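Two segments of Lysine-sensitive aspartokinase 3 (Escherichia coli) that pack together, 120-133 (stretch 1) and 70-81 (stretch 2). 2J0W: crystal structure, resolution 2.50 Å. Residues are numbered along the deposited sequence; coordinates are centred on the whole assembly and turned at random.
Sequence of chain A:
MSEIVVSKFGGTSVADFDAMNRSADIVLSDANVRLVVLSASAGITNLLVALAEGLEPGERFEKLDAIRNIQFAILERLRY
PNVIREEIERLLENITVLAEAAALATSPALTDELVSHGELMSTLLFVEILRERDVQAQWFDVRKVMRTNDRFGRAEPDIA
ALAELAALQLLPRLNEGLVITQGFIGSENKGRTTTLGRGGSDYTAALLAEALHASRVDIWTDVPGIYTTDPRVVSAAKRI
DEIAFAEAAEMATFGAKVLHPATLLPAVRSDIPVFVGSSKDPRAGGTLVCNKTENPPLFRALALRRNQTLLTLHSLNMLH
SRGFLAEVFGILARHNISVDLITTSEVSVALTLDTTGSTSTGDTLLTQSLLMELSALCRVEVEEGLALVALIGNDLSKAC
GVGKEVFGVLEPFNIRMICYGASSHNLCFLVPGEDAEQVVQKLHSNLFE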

# COMPACT_ATOMS: atom_id res chain seq x y z
N LEU A 120 -17.30 32.26 -20.17
CA LEU A 120 -18.38 33.23 -20.30
C LEU A 120 -18.38 33.77 -21.73
O LEU A 120 -19.42 33.79 -22.39
CB LEU A 120 -18.22 34.38 -19.30
CG LEU A 120 -18.68 34.03 -17.87
CD1 LEU A 120 -18.40 35.16 -16.91
CD2 LEU A 120 -20.17 33.71 -17.88
N MET A 121 -17.22 34.19 -22.23
CA MET A 121 -17.15 34.72 -23.59
C MET A 121 -17.50 33.67 -24.64
O MET A 121 -18.21 33.96 -25.58
CB MET A 121 -15.76 35.30 -23.87
CG MET A 121 -15.48 36.57 -23.09
SD MET A 121 -13.74 36.99 -23.05
CE MET A 121 -13.64 38.03 -24.45
N SER A 122 -17.01 32.44 -24.48
CA SER A 122 -17.31 31.41 -25.46
C SER A 122 -18.81 31.10 -25.56
O SER A 122 -19.34 31.05 -26.65
CB SER A 122 -16.53 30.12 -25.15
OG SER A 122 -17.01 29.50 -23.97
N THR A 123 -19.50 30.91 -24.43
CA THR A 123 -20.93 30.61 -24.49
C THR A 123 -21.76 31.77 -25.04
O THR A 123 -22.80 31.55 -25.63
CB THR A 123 -21.51 30.22 -23.11
OG1 THR A 123 -21.21 31.25 -22.16
CG2 THR A 123 -20.95 28.91 -22.64
N LEU A 124 -21.31 33.01 -24.83
CA LEU A 124 -22.05 34.15 -25.35
C LEU A 124 -22.00 34.16 -26.87
O LEU A 124 -23.00 34.43 -27.53
CB LEU A 124 -21.46 35.46 -24.85
CG LEU A 124 -21.93 35.89 -23.47
CD1 LEU A 124 -21.36 37.27 -23.14
CD2 LEU A 124 -23.44 35.93 -23.45
N LEU A 125 -20.84 33.84 -27.42
CA LEU A 125 -20.69 33.83 -28.85
C LEU A 125 -21.45 32.66 -29.46
O LEU A 125 -22.15 32.82 -30.45
CB LEU A 125 -19.21 33.75 -29.23
CG LEU A 125 -18.35 34.93 -28.73
CD1 LEU A 125 -16.92 34.76 -29.19
CD2 LEU A 125 -18.93 36.25 -29.25
N PHE A 126 -21.33 31.49 -28.85
CA PHE A 126 -22.01 30.34 -29.41
C PHE A 126 -23.50 30.61 -29.59
O PHE A 126 -24.06 30.29 -30.64
CB PHE A 126 -21.80 29.10 -28.54
CG PHE A 126 -22.08 27.81 -29.26
CD1 PHE A 126 -21.23 27.36 -30.27
CD2 PHE A 126 -23.21 27.05 -28.96
CE1 PHE A 126 -21.50 26.19 -30.97
CE2 PHE A 126 -23.49 25.88 -29.65
CZ PHE A 126 -22.64 25.45 -30.66
N VAL A 127 -24.16 31.20 -28.59
CA VAL A 127 -25.59 31.47 -28.73
C VAL A 127 -25.82 32.30 -29.97
O VAL A 127 -26.79 32.08 -30.71
CB VAL A 127 -26.19 32.21 -27.51
CG1 VAL A 127 -25.89 31.44 -26.25
CG2 VAL A 127 -25.65 33.63 -27.42
N GLU A 128 -24.91 33.24 -30.22
CA GLU A 128 -25.01 34.11 -31.39
C GLU A 128 -24.83 33.32 -32.67
O GLU A 128 -25.49 33.60 -33.68
CB GLU A 128 -23.97 35.22 -31.31
CG GLU A 128 -24.33 36.29 -30.31
CD GLU A 128 -25.78 36.73 -30.43
OE1 GLU A 128 -26.16 37.23 -31.52
OE2 GLU A 128 -26.53 36.56 -29.45
N ILE A 129 -23.94 32.33 -32.65
CA ILE A 129 -23.75 31.52 -33.83
C ILE A 129 -25.00 30.67 -34.08
O ILE A 129 -25.29 30.30 -35.22
CB ILE A 129 -22.52 30.61 -33.68
CG1 ILE A 129 -21.28 31.37 -34.14
CG2 ILE A 129 -22.69 29.35 -34.48
CD1 ILE A 129 -20.06 30.49 -34.30
N LEU A 130 -25.74 30.38 -33.02
CA LEU A 130 -26.95 29.58 -33.14
C LEU A 130 -28.15 30.39 -33.58
O LEU A 130 -29.00 29.89 -34.33
CB LEU A 130 -27.26 28.87 -31.82
CG LEU A 130 -26.29 27.76 -31.40
CD1 LEU A 130 -26.85 27.02 -30.21
CD2 LEU A 130 -26.09 26.80 -32.56
N ARG A 131 -28.24 31.64 -33.12
CA ARG A 131 -29.35 32.51 -33.50
C ARG A 131 -29.15 33.08 -34.91
O ARG A 131 -30.09 33.56 -35.53
CB ARG A 131 -29.51 33.64 -32.49
CG ARG A 131 -30.06 33.15 -31.18
CD ARG A 131 -30.31 34.28 -30.23
NE ARG A 131 -30.95 33.80 -29.02
CZ ARG A 131 -31.23 34.55 -27.96
NH1 ARG A 131 -30.91 35.84 -27.97
NH2 ARG A 131 -31.82 34.02 -26.90
N GLU A 132 -27.92 33.03 -35.40
CA GLU A 132 -27.60 33.52 -36.73
C GLU A 132 -28.18 32.50 -37.71
O GLU A 132 -28.11 32.67 -38.93
CB GLU A 132 -26.09 33.62 -36.91
CG GLU A 132 -25.65 34.45 -38.10
CD GLU A 132 -24.23 34.98 -37.94
OE1 GLU A 132 -23.30 34.38 -38.54
OE2 GLU A 132 -24.05 35.98 -37.22
N ARG A 133 -28.76 31.44 -37.15
CA ARG A 133 -29.38 30.37 -37.92
C ARG A 133 -30.85 30.24 -37.56
O ARG A 133 -31.45 29.19 -37.80
CB ARG A 133 -28.72 29.03 -37.64
CG ARG A 133 -27.25 28.97 -37.88
CD ARG A 133 -26.79 27.55 -37.69
NE ARG A 133 -25.39 27.38 -38.06
CZ ARG A 133 -24.82 26.20 -38.25
NH1 ARG A 133 -25.53 25.09 -38.10
NH2 ARG A 133 -23.54 26.13 -38.59
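Stretch 2, residues 70-81: IQFAILERLRYP

Stretch 2 lies alongside stretch 1 as a nearly parallel helix-helix packing, apolar through its middle and closed at the C-terminal end by a glutamate that takes a backbone NH of the partner stretch. In stretch 1 the helix runs through 120-131 and the chain then leaves it at Glu132 and Arg133. Stretch 2 carries the last part of a helix, 70-75, which ends in a type I turn from Leu75 to Leu78, with Leu78 N bonded to Leu75 O at 3.1 Å; Leu78 itself is extended, at phi/psi -71/167, and Arg79 turns back to -81/-51.

The two helix axes point the same way, 8° apart, and approach to 11.0 Å. With so small an angle the register advances in step: Met121 faces Gln71 with CA atoms 7.7 Å apart, and one helical turn later Leu125 faces Leu75, CA to CA 7.5 Å. Beyond the helix of stretch 2 the pairing persists but tightens, Ile129 CA to Leu78 CA at 7.1 Å and Glu132 CA to Arg79 CA at 6.8 Å, so the loop follows the neighbouring helix rather than leaving it.

The spacing Met121, Leu125, Glu128 selects the side chains of stretch 1 whose CA-to-CB bonds point toward stretch 2. Met121 CE sits very close to Gln71 CG, at 3.0 Å. Leu125, in the m, t rotamer, spreads its two methyls between neighbours: CD1 lies 3.7 Å from Ile74 CG2 and 3.6 Å from Gln71 OE1, while CD2 lies 4.2 Å from Leu75 CD1. Leu78 continues the apolar row after the turn, its CD2 3.6 Å from Glu128 CB and 4.4 Å from Ile129 N; here the aliphatic base of a glutamate serves as packing surface.

Glu132 has the largest covered area of either stretch. Its CA-to-CB bond points sideways, but chi1 and chi2, both t, extend the chain so that the carboxylate reaches the loop. There Arg79 N donates to Glu132 OE2 in a very short hydrogen bond of 2.4 Å, N-H...O angle 152°, and the same OE2 lies 3.2 Å from Leu78 CA. The Arg79 side chain also packs here: Glu132 CG lies over one face of its guanidinium, and Glu132 OE1 is 4.5 Å from Arg79 NH2, well out of the guanidinium plane, so opposite charges are near without a salt bridge. The rule to read is a leucine at the centre of parallel helices, and a carboxylate to receive a backbone NH in the loop beyond the turn that follows the shorter helix.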

# COMPACT_ATOMS: atom_id res chain seq x y z
N ILE A 70 -8.41 36.31 -30.37
CA ILE A 70 -9.22 35.09 -30.43
C ILE A 70 -10.74 35.34 -30.41
O ILE A 70 -11.49 34.69 -31.14
CB ILE A 70 -8.84 34.12 -29.27
CG1 ILE A 70 -7.48 33.49 -29.55
CG2 ILE A 70 -9.90 33.03 -29.11
CD1 ILE A 70 -6.91 32.71 -28.39
N GLN A 71 -11.17 36.28 -29.58
CA GLN A 71 -12.58 36.62 -29.46
C GLN A 71 -13.10 37.38 -30.67
O GLN A 71 -14.25 37.20 -31.07
CB GLN A 71 -12.84 37.46 -28.21
CG GLN A 71 -12.39 36.80 -26.94
CD GLN A 71 -12.89 35.38 -26.83
OE1 GLN A 71 -14.06 35.11 -27.06
NE2 GLN A 71 -12.00 34.46 -26.48
N PHE A 72 -12.27 38.25 -31.24
CA PHE A 72 -12.72 39.01 -32.39
C PHE A 72 -12.66 38.19 -33.68
O PHE A 72 -13.40 38.47 -34.62
CB PHE A 72 -11.93 40.32 -32.51
CG PHE A 72 -12.49 41.42 -31.63
CD1 PHE A 72 -12.57 41.26 -30.25
CD2 PHE A 72 -12.97 42.60 -32.19
CE1 PHE A 72 -13.12 42.25 -29.44
CE2 PHE A 72 -13.53 43.60 -31.39
CZ PHE A 72 -13.60 43.42 -30.01
N ALA A 73 -11.81 37.18 -33.72
CA ALA A 73 -11.73 36.34 -34.91
C ALA A 73 -13.13 35.80 -35.17
O ALA A 73 -13.57 35.67 -36.32
CB ALA A 73 -10.77 35.19 -34.67
N ILE A 74 -13.83 35.49 -34.08
CA ILE A 74 -15.19 34.96 -34.12
C ILE A 74 -16.22 36.06 -34.31
O ILE A 74 -17.14 35.94 -35.11
CB ILE A 74 -15.53 34.26 -32.81
CG1 ILE A 74 -14.61 33.05 -32.62
CG2 ILE A 74 -17.00 33.89 -32.79
CD1 ILE A 74 -14.57 32.58 -31.19
N LEU A 75 -16.06 37.12 -33.52
CA LEU A 75 -16.94 38.28 -33.53
C LEU A 75 -17.10 38.90 -34.92
O LEU A 75 -18.22 39.11 -35.38
CB LEU A 75 -16.36 39.32 -32.56
CG LEU A 75 -17.27 40.46 -32.12
CD1 LEU A 75 -18.42 39.90 -31.29
CD2 LEU A 75 -16.46 41.45 -31.30
N GLU A 76 -15.97 39.17 -35.56
CA GLU A 76 -15.94 39.78 -36.90
C GLU A 76 -16.54 38.91 -38.00
O GLU A 76 -16.49 39.30 -39.17
CB GLU A 76 -14.49 40.11 -37.28
CG GLU A 76 -13.82 41.14 -36.40
CD GLU A 76 -12.33 41.28 -36.68
OE1 GLU A 76 -11.70 42.16 -36.05
OE2 GLU A 76 -11.78 40.51 -37.51
N ARG A 77 -17.10 37.75 -37.65
CA ARG A 77 -17.70 36.87 -38.66
C ARG A 77 -19.21 36.76 -38.49
O ARG A 77 -19.90 36.17 -39.32
CB ARG A 77 -17.07 35.48 -38.58
CG ARG A 77 -15.57 35.44 -38.76
CD ARG A 77 -15.20 35.05 -40.17
NE ARG A 77 -15.74 33.74 -40.51
CZ ARG A 77 -15.39 33.02 -41.57
NH1 ARG A 77 -14.47 33.47 -42.41
NH2 ARG A 77 -15.95 31.83 -41.78
N LEU A 78 -19.70 37.31 -37.39
CA LEU A 78 -21.12 37.28 -37.10
C LEU A 78 -21.87 38.22 -38.03
O LEU A 78 -21.27 39.06 -38.70
CB LEU A 78 -21.36 37.74 -35.67
CG LEU A 78 -20.72 36.92 -34.56
CD1 LEU A 78 -20.30 37.86 -33.45
CD2 LEU A 78 -21.70 35.85 -34.08
N ARG A 79 -23.19 38.08 -38.06
CA ARG A 79 -24.03 38.93 -38.89
C ARG A 79 -24.24 40.27 -38.17
O ARG A 79 -24.01 41.33 -38.75
CB ARG A 79 -25.37 38.24 -39.16
CG ARG A 79 -26.17 38.80 -40.35
CD ARG A 79 -27.10 37.74 -40.93
NE ARG A 79 -26.33 36.57 -41.38
CZ ARG A 79 -26.86 35.38 -41.64
NH1 ARG A 79 -28.17 35.18 -41.50
NH2 ARG A 79 -26.08 34.37 -42.02
N TYR A 80 -24.66 40.22 -36.91
CA TYR A 80 -24.88 41.44 -36.14
C TYR A 80 -23.94 41.47 -34.93
O TYR A 80 -24.35 41.25 -33.79
CB TYR A 80 -26.35 41.53 -35.66
CG TYR A 80 -27.40 41.34 -36.75
CD1 TYR A 80 -27.86 40.06 -37.09
CD2 TYR A 80 -27.94 42.44 -37.42
CE1 TYR A 80 -28.83 39.88 -38.08
CE2 TYR A 80 -28.92 42.27 -38.41
CZ TYR A 80 -29.35 40.99 -38.73
OH TYR A 80 -30.31 40.82 -39.70
N PRO A 81 -22.67 41.75 -35.17
CA PRO A 81 -21.67 41.80 -34.10
C PRO A 81 -21.73 42.97 -33.14
O PRO A 81 -20.89 43.07 -32.25
CB PRO A 81 -20.37 41.78 -34.88
CG PRO A 81 -20.71 42.60 -36.09
CD PRO A 81 -22.05 42.01 -36.48